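Local coordinates for probable polysaccharide deacetylase pdaA (Bacillus subtilis, PDB 1NY1), which deacetylates N-acetylmuramic acid residues of peptidoglycan, a step toward the muramic delta-lactam of the spore cortex, and is required for germination, at residues E42-L47 / T222-D227. Sequence-based numbering, arbitrary orientation.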
loop_
_atom_site.group_PDB
_atom_site.type_symbol
_atom_site.label_atom_id
_atom_site.label_comp_id
_atom_site.label_asym_id
_atom_site.label_seq_id
_atom_site.Cartn_x
_atom_site.Cartn_y
_atom_site.Cartn_z
ATOM N N GLU A 42 -14.370 -8.736 10.693
ATOM C CA GLU A 42 -13.524 -9.848 11.108
ATOM C C GLU A 42 -12.136 -9.298 11.422
ATOM O O GLU A 42 -11.731 -8.276 10.860
ATOM C CB GLU A 42 -13.437 -10.895 10.000
ATOM C CG GLU A 42 -12.728 -10.419 8.750
ATOM C CD GLU A 42 -12.744 -11.458 7.650
ATOM O OE1 GLU A 42 -11.899 -11.365 6.734
ATOM O OE2 GLU A 42 -13.610 -12.361 7.697
ATOM N N LYS A 43 -11.417 -9.972 12.320
ATOM C CA LYS A 43 -10.072 -9.550 12.722
ATOM C C LYS A 43 -9.054 -9.897 11.644
ATOM O O LYS A 43 -8.306 -10.871 11.753
ATOM C CB LYS A 43 -9.674 -10.209 14.051
ATOM C CG LYS A 43 -10.517 -9.747 15.234
ATOM C CD LYS A 43 -10.154 -10.457 16.540
ATOM C CE LYS A 43 -8.979 -9.802 17.257
ATOM N NZ LYS A 43 -8.788 -10.384 18.622
ATOM N N THR A 44 -9.040 -9.070 10.607
ATOM C CA THR A 44 -8.157 -9.244 9.471
ATOM C C THR A 44 -7.391 -7.959 9.200
ATOM O O THR A 44 -7.918 -6.864 9.386
ATOM C CB THR A 44 -8.965 -9.608 8.211
ATOM O OG1 THR A 44 -9.636 -10.854 8.427
ATOM C CG2 THR A 44 -8.056 -9.719 6.994
ATOM N N ILE A 45 -6.144 -8.114 8.773
ATOM C CA ILE A 45 -5.275 -6.994 8.436
ATOM C C ILE A 45 -4.693 -7.266 7.050
ATOM O O ILE A 45 -4.383 -8.410 6.715
ATOM C CB ILE A 45 -4.129 -6.853 9.462
ATOM C CG1 ILE A 45 -4.689 -6.339 10.795
ATOM C CG2 ILE A 45 -3.050 -5.910 8.931
ATOM C CD1 ILE A 45 -3.706 -6.456 11.966
ATOM N N TYR A 46 -4.570 -6.212 6.249
ATOM C CA TYR A 46 -4.023 -6.311 4.894
ATOM C C TYR A 46 -2.745 -5.480 4.877
ATOM O O TYR A 46 -2.790 -4.271 5.097
ATOM C CB TYR A 46 -5.010 -5.732 3.870
ATOM C CG TYR A 46 -6.427 -6.227 4.044
ATOM C CD1 TYR A 46 -6.884 -7.358 3.366
ATOM C CD2 TYR A 46 -7.294 -5.600 4.942
ATOM C CE1 TYR A 46 -8.169 -7.854 3.583
ATOM C CE2 TYR A 46 -8.576 -6.086 5.168
ATOM C CZ TYR A 46 -9.008 -7.211 4.492
ATOM O OH TYR A 46 -10.265 -7.708 4.742
ATOM N N LEU A 47 -1.611 -6.117 4.624
ATOM C CA LEU A 47 -0.347 -5.388 4.598
ATOM C C LEU A 47 -0.026 -4.831 3.215
ATOM O O LEU A 47 -0.127 -5.544 2.218
ATOM C CB LEU A 47 0.801 -6.300 5.050
ATOM C CG LEU A 47 0.723 -6.843 6.483
ATOM C CD1 LEU A 47 1.930 -7.728 6.767
ATOM C CD2 LEU A 47 0.676 -5.680 7.466
ATOM N N THR A 222 -5.839 -12.316 11.326
ATOM C CA THR A 222 -5.479 -13.067 10.128
ATOM C C THR A 222 -5.046 -12.018 9.105
ATOM O O THR A 222 -5.668 -10.961 9.003
ATOM C CB THR A 222 -6.687 -13.852 9.560
ATOM O OG1 THR A 222 -7.002 -14.944 10.434
ATOM C CG2 THR A 222 -6.376 -14.395 8.169
ATOM N N PHE A 223 -3.980 -12.307 8.364
ATOM C CA PHE A 223 -3.468 -11.388 7.348
ATOM C C PHE A 223 -3.876 -11.838 5.953
ATOM O O PHE A 223 -3.595 -12.966 5.552
ATOM C CB PHE A 223 -1.941 -11.311 7.429
ATOM C CG PHE A 223 -1.438 -10.632 8.667
ATOM C CD1 PHE A 223 -1.245 -9.251 8.688
ATOM C CD2 PHE A 223 -1.201 -11.363 9.828
ATOM C CE1 PHE A 223 -0.821 -8.611 9.850
ATOM C CE2 PHE A 223 -0.778 -10.731 10.994
ATOM C CZ PHE A 223 -0.588 -9.350 11.008
ATOM N N LYS A 224 -4.545 -10.956 5.218
ATOM C CA LYS A 224 -4.980 -11.272 3.861
ATOM C C LYS A 224 -4.411 -10.241 2.891
ATOM O O LYS A 224 -3.905 -9.203 3.309
ATOM C CB LYS A 224 -6.509 -11.289 3.784
ATOM C CG LYS A 224 -7.155 -12.391 4.620
ATOM C CD LYS A 224 -8.668 -12.402 4.446
ATOM C CE LYS A 224 -9.317 -13.526 5.252
ATOM N NZ LYS A 224 -10.801 -13.499 5.139
ATOM N N SER A 225 -4.499 -10.529 1.597
ATOM C CA SER A 225 -3.969 -9.627 0.581
ATOM C C SER A 225 -5.041 -8.714 0.012
ATOM O O SER A 225 -6.229 -8.900 0.264
ATOM C CB SER A 225 -3.365 -10.439 -0.562
ATOM O OG SER A 225 -4.408 -11.047 -1.314
ATOM N N ILE A 226 -4.609 -7.731 -0.773
ATOM C CA ILE A 226 -5.539 -6.806 -1.395
ATOM C C ILE A 226 -6.413 -7.592 -2.373
ATOM O O ILE A 226 -7.606 -7.314 -2.511
ATOM C CB ILE A 226 -4.787 -5.677 -2.138
ATOM C CG1 ILE A 226 -3.953 -4.860 -1.137
ATOM C CG2 ILE A 226 -5.775 -4.799 -2.905
ATOM C CD1 ILE A 226 -4.757 -4.192 -0.027
ATOM N N ASP A 227 -5.824 -8.573 -3.052
ATOM C CA ASP A 227 -6.604 -9.391 -3.976
ATOM C C ASP A 227 -7.681 -10.141 -3.194
ATOM O O ASP A 227 -8.816 -10.251 -3.655
ATOM C CB ASP A 227 -5.718 -10.397 -4.729
ATOM C CG ASP A 227 -5.123 -9.823 -6.008
ATOM O OD1 ASP A 227 -5.640 -8.808 -6.517
ATOM O OD2 ASP A 227 -4.139 -10.402 -6.519
HETATM O O HOH W 1 -9.047 -13.772 12.313
HETATM O O HOH W 2 -1.418 -8.971 4.151
#
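Ile-45 and Phe-223 pair across two neighbouring parallel strands, 44-51 and 222-224, in the distorted (beta/alpha) barrel of this NodB-type deacetylase. Ile-45 straddles Phe-223: its N donates to Thr-222 O, and its O accepts from Lys-224 N. One step earlier, Thr-222 N donates to Lys-43 O.

The apolar face is the tightly packed part. Ile-45 and Phe-223 lie side by side and point the same way, with CG2 of Ile-45 3.6 Å from CE1 of Phe-223. Leu-47 comes in obliquely, its CG 3.8 Å from CD1 of Phe-223. Helix 205-219, which leads into strand 222-224, packs on this face through Leu-216.

The other face carries Thr-44, Tyr-46 and Lys-224. The extended Lys-224 chain crosses Thr-44 CG2 at about a right angle. Lys-224 CB meets CE1 of Tyr-46 at 3.8 Å. Glu-42 CG sits between the backbone N and the carbonyl carbon (chi1 66°), and the chain then extends toward Lys-224. Lys-224 NZ forms a salt bridge with Glu-42 OE1, 2.9 Å, on the syn side. Thr-44 OG1 donates to the same OE1, from the same face of the carboxylate plane. An alanine in place of Glu-42 would probably leave Thr-44 OG1 without this acceptor and Lys-224 with Glu-232 as its remaining acidic partner.

On the solvent side, beside exposed Thr-222, one water links Lys-43 O to Thr-222 OG1. The pairing is loose where Leu-47 N and Lys-224 O stand 4.1 Å apart, and a second water bridges them.

The chemistry is thus divided: hydrocarbon seals the strand pair against the helix, and Glu-42 OE1, with two donors and a charge probably offset by Lys-224, ties the polar face together.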